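Local coordinates for putative cell invasion protein with MAC/Perforin domain (Bacteroides thetaiotaomicron VPI-5482, PDB 3KK7), which is of unknown function but belongs to the membrane-attack complex/perforin (MACPF) family and may take part in cell invasion, at residues A[155-167]-A[239-253]. Numbering follows the deposited sequence.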
ATOM      1  N   GLU A 155      13.258   0.986 -30.439  1.00 36.55           N
ATOM      2  CA  GLU A 155      12.790   2.132 -31.231  1.00 35.29           C
ATOM      3  C   GLU A 155      11.603   1.806 -32.082  1.00 32.74           C
ATOM      4  O   GLU A 155      10.770   2.666 -32.320  1.00 32.49           O
ATOM      5  CB  GLU A 155      13.873   2.612 -32.174  1.00 35.84           C
ATOM      6  CG  GLU A 155      15.026   3.277 -31.492  1.00 38.97           C
ATOM      7  CD  GLU A 155      15.078   4.747 -31.791  1.00 44.19           C
ATOM      8  OE1 GLU A 155      14.290   5.490 -31.140  1.00 47.78           O
ATOM      9  OE2 GLU A 155      15.906   5.142 -32.676  1.00 46.14           O
ATOM     10  N   LYS A 156      11.557   0.582 -32.581  1.00 30.04           N
ATOM     11  CA  LYS A 156      10.464   0.136 -33.424  1.00 28.50           C
ATOM     12  C   LYS A 156       9.295  -0.484 -32.661  1.00 26.61           C
ATOM     13  O   LYS A 156       8.242  -0.730 -33.240  1.00 26.27           O
ATOM     14  CB  LYS A 156      10.982  -0.882 -34.449  1.00 29.07           C
ATOM     15  CG  LYS A 156      12.146  -0.387 -35.303  1.00 29.41           C
ATOM     16  CD  LYS A 156      12.422  -1.267 -36.511  1.00 29.25           C
ATOM     17  CE  LYS A 156      13.589  -0.694 -37.352  1.00 30.46           C
ATOM     18  NZ  LYS A 156      14.909  -0.978 -36.694  1.00 30.95           N
ATOM     19  N   VAL A 157       9.479  -0.730 -31.378  1.00 24.64           N
ATOM     20  CA  VAL A 157       8.493  -1.418 -30.576  1.00 24.06           C
ATOM     21  C   VAL A 157       7.332  -0.514 -30.172  1.00 23.65           C
ATOM     22  O   VAL A 157       7.539   0.636 -29.779  1.00 24.04           O
ATOM     23  CB  VAL A 157       9.168  -2.011 -29.299  1.00 24.12           C
ATOM     24  CG1 VAL A 157       8.156  -2.415 -28.250  1.00 22.60           C
ATOM     25  CG2 VAL A 157      10.059  -3.185 -29.696  1.00 23.74           C
ATOM     26  N   VAL A 158       6.112  -1.026 -30.303  1.00 22.79           N
ATOM     27  CA  VAL A 158       4.940  -0.395 -29.704  1.00 22.73           C
ATOM     28  C   VAL A 158       4.047  -1.473 -29.089  1.00 23.18           C
ATOM     29  O   VAL A 158       3.979  -2.598 -29.597  1.00 23.26           O
ATOM     30  CB  VAL A 158       4.176   0.520 -30.687  1.00 22.41           C
ATOM     31  CG1 VAL A 158       3.661  -0.241 -31.878  1.00 22.81           C
ATOM     32  CG2 VAL A 158       3.049   1.230 -29.993  1.00 20.38           C
ATOM     33  N   HIS A 159       3.398  -1.127 -27.974  1.00 23.55           N
ATOM     34  CA  HIS A 159       2.526  -2.052 -27.238  1.00 23.76           C
ATOM     35  C   HIS A 159       1.062  -1.677 -27.336  1.00 24.06           C
ATOM     36  O   HIS A 159       0.723  -0.524 -27.569  1.00 24.38           O
ATOM     37  CB  HIS A 159       2.918  -2.098 -25.779  1.00 23.71           C
ATOM     38  CG  HIS A 159       4.384  -2.244 -25.574  1.00 23.06           C
ATOM     39  ND1 HIS A 159       5.008  -3.468 -25.578  1.00 22.12           N
ATOM     40  CD2 HIS A 159       5.355  -1.319 -25.393  1.00 22.34           C
ATOM     41  CE1 HIS A 159       6.309  -3.288 -25.414  1.00 23.44           C
ATOM     42  NE2 HIS A 159       6.544  -1.996 -25.298  1.00 22.37           N
ATOM     43  N   GLY A 160       0.204  -2.673 -27.146  1.00 24.10           N
ATOM     44  CA  GLY A 160      -1.252  -2.499 -27.264  1.00 23.42           C
ATOM     45  C   GLY A 160      -1.984  -3.278 -26.185  1.00 22.55           C
ATOM     46  O   GLY A 160      -1.496  -4.295 -25.731  1.00 20.90           O
ATOM     47  N   GLU A 161      -3.135  -2.762 -25.759  1.00 22.46           N
ATOM     48  CA  GLU A 161      -4.031  -3.480 -24.848  1.00 22.48           C
ATOM     49  C   GLU A 161      -5.461  -3.284 -25.305  1.00 22.44           C
ATOM     50  O   GLU A 161      -5.831  -2.194 -25.755  1.00 23.24           O
ATOM     51  CB  GLU A 161      -3.869  -3.013 -23.408  1.00 22.48           C
ATOM     52  CG  GLU A 161      -4.685  -3.834 -22.407  1.00 23.06           C
ATOM     53  CD  GLU A 161      -4.620  -3.314 -20.991  1.00 22.27           C
ATOM     54  OE1 GLU A 161      -3.844  -2.394 -20.714  1.00 22.84           O
ATOM     55  OE2 GLU A 161      -5.355  -3.832 -20.146  1.00 22.47           O
ATOM     56  N   LEU A 162      -6.255  -4.345 -25.239  1.00 22.47           N
ATOM     57  CA  LEU A 162      -7.680  -4.262 -25.575  1.00 22.45           C
ATOM     58  C   LEU A 162      -8.458  -4.767 -24.383  1.00 22.72           C
ATOM     59  O   LEU A 162      -7.990  -5.676 -23.688  1.00 22.55           O
ATOM     60  CB  LEU A 162      -8.014  -5.088 -26.838  1.00 21.98           C
ATOM     61  CG  LEU A 162      -9.451  -5.232 -27.367  1.00 20.86           C
ATOM     62  CD1 LEU A 162     -10.065  -3.886 -27.732  1.00 17.64           C
ATOM     63  CD2 LEU A 162      -9.534  -6.181 -28.599  1.00 20.84           C
ATOM     64  N   SER A 163      -9.622  -4.167 -24.137  1.00 23.04           N
ATOM     65  CA  SER A 163     -10.533  -4.659 -23.119  1.00 23.76           C
ATOM     66  C   SER A 163     -11.946  -4.771 -23.658  1.00 23.80           C
ATOM     67  O   SER A 163     -12.476  -3.842 -24.271  1.00 24.61           O
ATOM     68  CB  SER A 163     -10.513  -3.779 -21.879  1.00 23.86           C
ATOM     69  OG  SER A 163     -11.124  -4.460 -20.796  1.00 25.95           O
ATOM     70  N   ILE A 164     -12.543  -5.930 -23.442  1.00 23.77           N
ATOM     71  CA  ILE A 164     -13.880  -6.226 -23.922  1.00 23.91           C
ATOM     72  C   ILE A 164     -14.608  -6.688 -22.689  1.00 24.29           C
ATOM     73  O   ILE A 164     -14.232  -7.713 -22.111  1.00 24.15           O
ATOM     74  CB  ILE A 164     -13.847  -7.343 -24.992  1.00 23.79           C
ATOM     75  CG1 ILE A 164     -13.026  -6.869 -26.190  1.00 23.62           C
ATOM     76  CG2 ILE A 164     -15.259  -7.764 -25.417  1.00 22.28           C
ATOM     77  CD1 ILE A 164     -13.001  -7.818 -27.342  1.00 23.20           C
ATOM     78  N   GLU A 165     -15.622  -5.931 -22.281  1.00 24.54           N
ATOM     79  CA  GLU A 165     -16.289  -6.152 -20.993  1.00 25.25           C
ATOM     80  C   GLU A 165     -17.804  -6.218 -21.116  1.00 24.79           C
ATOM     81  O   GLU A 165     -18.444  -5.325 -21.707  1.00 24.50           O
ATOM     82  CB  GLU A 165     -15.941  -5.020 -20.018  1.00 25.21           C
ATOM     83  CG  GLU A 165     -14.473  -4.865 -19.832  1.00 28.16           C
ATOM     84  CD  GLU A 165     -14.064  -3.860 -18.773  1.00 30.44           C
ATOM     85  OE1 GLU A 165     -14.795  -2.875 -18.484  1.00 32.98           O
ATOM     86  OE2 GLU A 165     -12.962  -4.071 -18.251  1.00 29.84           O
ATOM     87  N   VAL A 166     -18.384  -7.269 -20.559  1.00 24.41           N
ATOM     88  CA  VAL A 166     -19.815  -7.271 -20.358  1.00 24.58           C
ATOM     89  C   VAL A 166     -20.014  -6.934 -18.881  1.00 24.92           C
ATOM     90  O   VAL A 166     -19.579  -7.666 -17.987  1.00 24.55           O
ATOM     91  CB  VAL A 166     -20.436  -8.568 -20.753  1.00 24.46           C
ATOM     92  CG1 VAL A 166     -21.964  -8.482 -20.554  1.00 23.10           C
ATOM     93  CG2 VAL A 166     -20.091  -8.836 -22.186  1.00 24.58           C
ATOM     94  N   VAL A 167     -20.602  -5.773 -18.632  1.00 25.33           N
ATOM     95  CA  VAL A 167     -20.682  -5.261 -17.286  1.00 25.39           C
ATOM     96  C   VAL A 167     -22.080  -5.513 -16.780  1.00 26.89           C
ATOM     97  O   VAL A 167     -23.087  -5.210 -17.447  1.00 26.47           O
ATOM     98  CB  VAL A 167     -20.272  -3.780 -17.205  1.00 25.34           C
ATOM     99  CG1 VAL A 167     -20.456  -3.251 -15.801  1.00 23.00           C
ATOM    100  CG2 VAL A 167     -18.822  -3.631 -17.659  1.00 21.91           C
ATOM    101  N   LYS A 239       3.705   5.395 -34.086  1.00 24.53           N
ATOM    102  CA  LYS A 239       3.579   3.980 -33.762  1.00 24.11           C
ATOM    103  C   LYS A 239       2.269   3.739 -33.028  1.00 24.23           C
ATOM    104  O   LYS A 239       1.593   2.760 -33.286  1.00 23.84           O
ATOM    105  CB  LYS A 239       4.754   3.480 -32.923  1.00 23.67           C
ATOM    106  CG  LYS A 239       6.129   3.554 -33.598  1.00 22.52           C
ATOM    107  CD  LYS A 239       7.241   2.840 -32.775  1.00 20.60           C
ATOM    108  CE  LYS A 239       7.554   3.496 -31.393  1.00 20.53           C
ATOM    109  NZ  LYS A 239       8.702   2.855 -30.616  1.00 17.58           N
ATOM    110  N   GLU A 240       1.902   4.656 -32.139  1.00 25.08           N
ATOM    111  CA  GLU A 240       0.641   4.536 -31.381  1.00 25.66           C
ATOM    112  C   GLU A 240      -0.588   4.607 -32.303  1.00 25.84           C
ATOM    113  O   GLU A 240      -1.514   3.824 -32.124  1.00 26.21           O
ATOM    114  CB  GLU A 240       0.591   5.537 -30.216  1.00 25.45           C
ATOM    115  CG  GLU A 240       1.543   5.094 -29.065  1.00 27.23           C
ATOM    116  CD  GLU A 240       1.718   6.107 -27.955  1.00 26.90           C
ATOM    117  OE1 GLU A 240       0.884   7.001 -27.853  1.00 29.59           O
ATOM    118  OE2 GLU A 240       2.693   6.021 -27.182  1.00 28.11           O
ATOM    119  N   LYS A 241      -0.562   5.488 -33.316  1.00 25.80           N
ATOM    120  CA  LYS A 241      -1.644   5.564 -34.291  1.00 25.59           C
ATOM    121  C   LYS A 241      -1.659   4.267 -35.113  1.00 25.51           C
ATOM    122  O   LYS A 241      -2.735   3.730 -35.397  1.00 25.62           O
ATOM    123  CB  LYS A 241      -1.532   6.815 -35.184  1.00 25.76           C
ATOM    124  CG  LYS A 241      -2.784   7.132 -36.037  1.00 25.84           C
ATOM    125  N   ASP A 242      -0.489   3.731 -35.451  1.00 24.87           N
ATOM    126  CA  ASP A 242      -0.457   2.446 -36.144  1.00 24.93           C
ATOM    127  C   ASP A 242      -1.078   1.339 -35.285  1.00 24.55           C
ATOM    128  O   ASP A 242      -1.860   0.527 -35.752  1.00 24.81           O
ATOM    129  CB  ASP A 242       0.963   2.062 -36.564  1.00 25.20           C
ATOM    130  CG  ASP A 242       1.517   2.952 -37.692  1.00 26.03           C
ATOM    131  OD1 ASP A 242       0.745   3.725 -38.295  1.00 29.24           O
ATOM    132  OD2 ASP A 242       2.729   2.875 -37.989  1.00 25.93           O
HETATM  133  N   MSE A 243      -0.760   1.321 -34.006  1.00 24.54           N
HETATM  134  CA  MSE A 243      -1.296   0.282 -33.118  1.00 23.93           C
HETATM  135  C   MSE A 243      -2.807   0.498 -32.898  1.00 24.19           C
HETATM  136  O   MSE A 243      -3.595  -0.464 -32.971  1.00 23.75           O
HETATM  137  CB  MSE A 243      -0.502   0.258 -31.807  1.00 23.22           C
HETATM  138  CG  MSE A 243      -1.030  -0.718 -30.751  1.00 22.67           C
HETATM  139 SE   MSE A 243      -0.839  -2.584 -31.215  0.75 18.04          SE
HETATM  140  CE  MSE A 243       1.118  -2.716 -31.094  1.00 19.58           C
ATOM    141  N   ASP A 244      -3.198   1.755 -32.649  1.00 24.09           N
ATOM    142  CA  ASP A 244      -4.607   2.136 -32.580  1.00 24.52           C
ATOM    143  C   ASP A 244      -5.406   1.538 -33.764  1.00 24.44           C
ATOM    144  O   ASP A 244      -6.501   1.013 -33.577  1.00 24.51           O
ATOM    145  CB  ASP A 244      -4.765   3.674 -32.606  1.00 24.59           C
ATOM    146  CG  ASP A 244      -4.380   4.358 -31.303  1.00 24.35           C
ATOM    147  OD1 ASP A 244      -4.114   3.709 -30.264  1.00 25.87           O
ATOM    148  OD2 ASP A 244      -4.340   5.591 -31.319  1.00 24.81           O
ATOM    149  N   VAL A 245      -4.852   1.615 -34.970  1.00 24.73           N
ATOM    150  CA  VAL A 245      -5.533   1.119 -36.178  1.00 25.03           C
ATOM    151  C   VAL A 245      -5.528  -0.389 -36.182  1.00 25.00           C
ATOM    152  O   VAL A 245      -6.535  -1.014 -36.549  1.00 25.51           O
ATOM    153  CB  VAL A 245      -4.835   1.605 -37.471  1.00 25.48           C
ATOM    154  CG1 VAL A 245      -5.499   1.019 -38.730  1.00 25.33           C
ATOM    155  CG2 VAL A 245      -4.815   3.145 -37.535  1.00 26.38           C
ATOM    156  N   ALA A 246      -4.408  -0.981 -35.761  1.00 24.21           N
ATOM    157  CA  ALA A 246      -4.275  -2.427 -35.799  1.00 23.84           C
ATOM    158  C   ALA A 246      -5.222  -3.082 -34.804  1.00 23.91           C
ATOM    159  O   ALA A 246      -5.994  -3.979 -35.155  1.00 23.05           O
ATOM    160  CB  ALA A 246      -2.869  -2.841 -35.535  1.00 23.28           C
ATOM    161  N   ILE A 247      -5.170  -2.630 -33.558  1.00 24.69           N
ATOM    162  CA  ILE A 247      -6.074  -3.159 -32.535  1.00 25.00           C
ATOM    163  C   ILE A 247      -7.499  -3.142 -33.049  1.00 25.45           C
ATOM    164  O   ILE A 247      -8.195  -4.139 -33.002  1.00 25.32           O
ATOM    165  CB  ILE A 247      -6.038  -2.351 -31.226  1.00 24.82           C
ATOM    166  CG1 ILE A 247      -4.721  -2.625 -30.480  1.00 24.94           C
ATOM    167  CG2 ILE A 247      -7.262  -2.734 -30.342  1.00 22.70           C
ATOM    168  CD1 ILE A 247      -4.505  -1.734 -29.217  1.00 23.29           C
ATOM    169  N   ASN A 248      -7.895  -1.996 -33.586  1.00 26.73           N
ATOM    170  CA  ASN A 248      -9.247  -1.797 -34.063  1.00 27.51           C
ATOM    171  C   ASN A 248      -9.623  -2.642 -35.285  1.00 27.45           C
ATOM    172  O   ASN A 248     -10.803  -2.898 -35.499  1.00 28.29           O
ATOM    173  CB  ASN A 248      -9.492  -0.317 -34.313  1.00 27.93           C
ATOM    174  CG  ASN A 248     -10.771   0.166 -33.678  1.00 31.67           C
ATOM    175  OD1 ASN A 248     -11.006  -0.052 -32.462  1.00 35.87           O
ATOM    176  ND2 ASN A 248     -11.607   0.858 -34.473  1.00 32.72           N
ATOM    177  N   ALA A 249      -8.651  -3.084 -36.074  1.00 27.22           N
ATOM    178  CA  ALA A 249      -8.934  -3.996 -37.182  1.00 27.59           C
ATOM    179  C   ALA A 249      -8.802  -5.469 -36.787  1.00 28.10           C
ATOM    180  O   ALA A 249      -9.002  -6.352 -37.627  1.00 27.71           O
ATOM    181  CB  ALA A 249      -8.019  -3.707 -38.370  1.00 27.03           C
ATOM    182  N   SER A 250      -8.499  -5.737 -35.517  1.00 28.97           N
ATOM    183  CA  SER A 250      -8.081  -7.074 -35.092  1.00 29.85           C
ATOM    184  C   SER A 250      -9.041  -7.810 -34.199  1.00 29.95           C
ATOM    185  O   SER A 250      -8.671  -8.824 -33.613  1.00 29.83           O
ATOM    186  CB  SER A 250      -6.731  -6.988 -34.388  1.00 30.05           C
ATOM    187  OG  SER A 250      -5.743  -6.678 -35.345  1.00 32.58           O
ATOM    188  N   TYR A 251     -10.270  -7.319 -34.079  1.00 30.14           N
ATOM    189  CA  TYR A 251     -11.273  -8.077 -33.365  1.00 30.14           C
ATOM    190  C   TYR A 251     -12.620  -7.768 -33.947  1.00 30.65           C
ATOM    191  O   TYR A 251     -12.765  -6.817 -34.679  1.00 30.28           O
ATOM    192  CB  TYR A 251     -11.204  -7.793 -31.867  1.00 29.62           C
ATOM    193  CG  TYR A 251     -11.832  -6.511 -31.470  1.00 28.94           C
ATOM    194  CD1 TYR A 251     -11.111  -5.326 -31.515  1.00 28.13           C
ATOM    195  CD2 TYR A 251     -13.159  -6.468 -31.051  1.00 29.72           C
ATOM    196  CE1 TYR A 251     -11.683  -4.120 -31.159  1.00 28.04           C
ATOM    197  CE2 TYR A 251     -13.755  -5.255 -30.693  1.00 30.29           C
ATOM    198  CZ  TYR A 251     -13.006  -4.083 -30.753  1.00 29.29           C
ATOM    199  OH  TYR A 251     -13.573  -2.887 -30.398  1.00 28.09           O
ATOM    200  N   GLU A 252     -13.604  -8.595 -33.643  1.00 32.08           N
ATOM    201  CA  GLU A 252     -14.940  -8.356 -34.115  1.00 33.57           C
ATOM    202  C   GLU A 252     -15.958  -8.654 -33.023  1.00 34.98           C
ATOM    203  O   GLU A 252     -15.976  -9.740 -32.459  1.00 34.88           O
ATOM    204  CB  GLU A 252     -15.223  -9.194 -35.359  1.00 33.42           C
ATOM    205  CG  GLU A 252     -16.283  -8.576 -36.239  1.00 34.40           C
ATOM    206  CD  GLU A 252     -16.678  -9.460 -37.401  1.00 35.79           C
ATOM    207  OE1 GLU A 252     -17.254 -10.540 -37.145  1.00 37.93           O
ATOM    208  OE2 GLU A 252     -16.419  -9.069 -38.557  1.00 35.05           O
ATOM    209  N   TRP A 253     -16.789  -7.667 -32.717  1.00 37.21           N
ATOM    210  CA  TRP A 253     -17.936  -7.865 -31.847  1.00 39.02           C
ATOM    211  C   TRP A 253     -19.188  -7.494 -32.658  1.00 41.16           C
ATOM    212  O   TRP A 253     -19.515  -6.316 -32.787  1.00 40.87           O
ATOM    213  CB  TRP A 253     -17.802  -7.020 -30.571  1.00 38.62           C
ATOM    214  CG  TRP A 253     -18.659  -7.482 -29.415  1.00 38.63           C
ATOM    215  CD1 TRP A 253     -19.668  -8.409 -29.450  1.00 39.11           C
ATOM    216  CD2 TRP A 253     -18.617  -7.000 -28.063  1.00 37.54           C
ATOM    217  NE1 TRP A 253     -20.230  -8.550 -28.203  1.00 38.23           N
ATOM    218  CE2 TRP A 253     -19.606  -7.702 -27.335  1.00 37.03           C
ATOM    219  CE3 TRP A 253     -17.827  -6.063 -27.392  1.00 37.28           C
ATOM    220  CZ2 TRP A 253     -19.832  -7.491 -25.983  1.00 37.18           C
ATOM    221  CZ3 TRP A 253     -18.051  -5.853 -26.042  1.00 37.34           C
ATOM    222  CH2 TRP A 253     -19.045  -6.572 -25.350  1.00 37.95           C
TER
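A single bend, at chi3 (-65°), in the otherwise extended side chain of Lys239 brings its ammonium group to where the loop at Glu155 runs into strand 157-167. There NZ donates to Val157 O at 2.6 Å, tilted from the carbonyl plane, and to Glu155 O at 2.7 Å, well above its plane. A methionine in its place would probably leave the carbonyls of Glu155 and Val157 without this shared donor. The selenomethionine Met243 follows one helical turn on: with CG anti to the backbone N (chi1 176°) and bends at chi2 and chi3, its CE lies alongside Val158 CG1, 3.6 Å away. SE and CG of Met243 rest on Gly160, which has no side chain to intrude. A turn later, Ile247 CG2 passes Leu162 CD1 at 4.0 Å. Beyond the helix, Leu162 CD2 comes obliquely to the Tyr251 ring, 3.4 Å from Tyr251 CD1, and Ile164 CG2 meets Trp253 CZ3 at 3.4 Å. The carboxylate of Glu240 forms salt bridges with Arg113 and Lys116. Lys239, Met243 and Ile247, spaced four apart, face the strand from a helix segment at 39° to it, a helix packed on the bent antiparallel sheet of the MACPF fold.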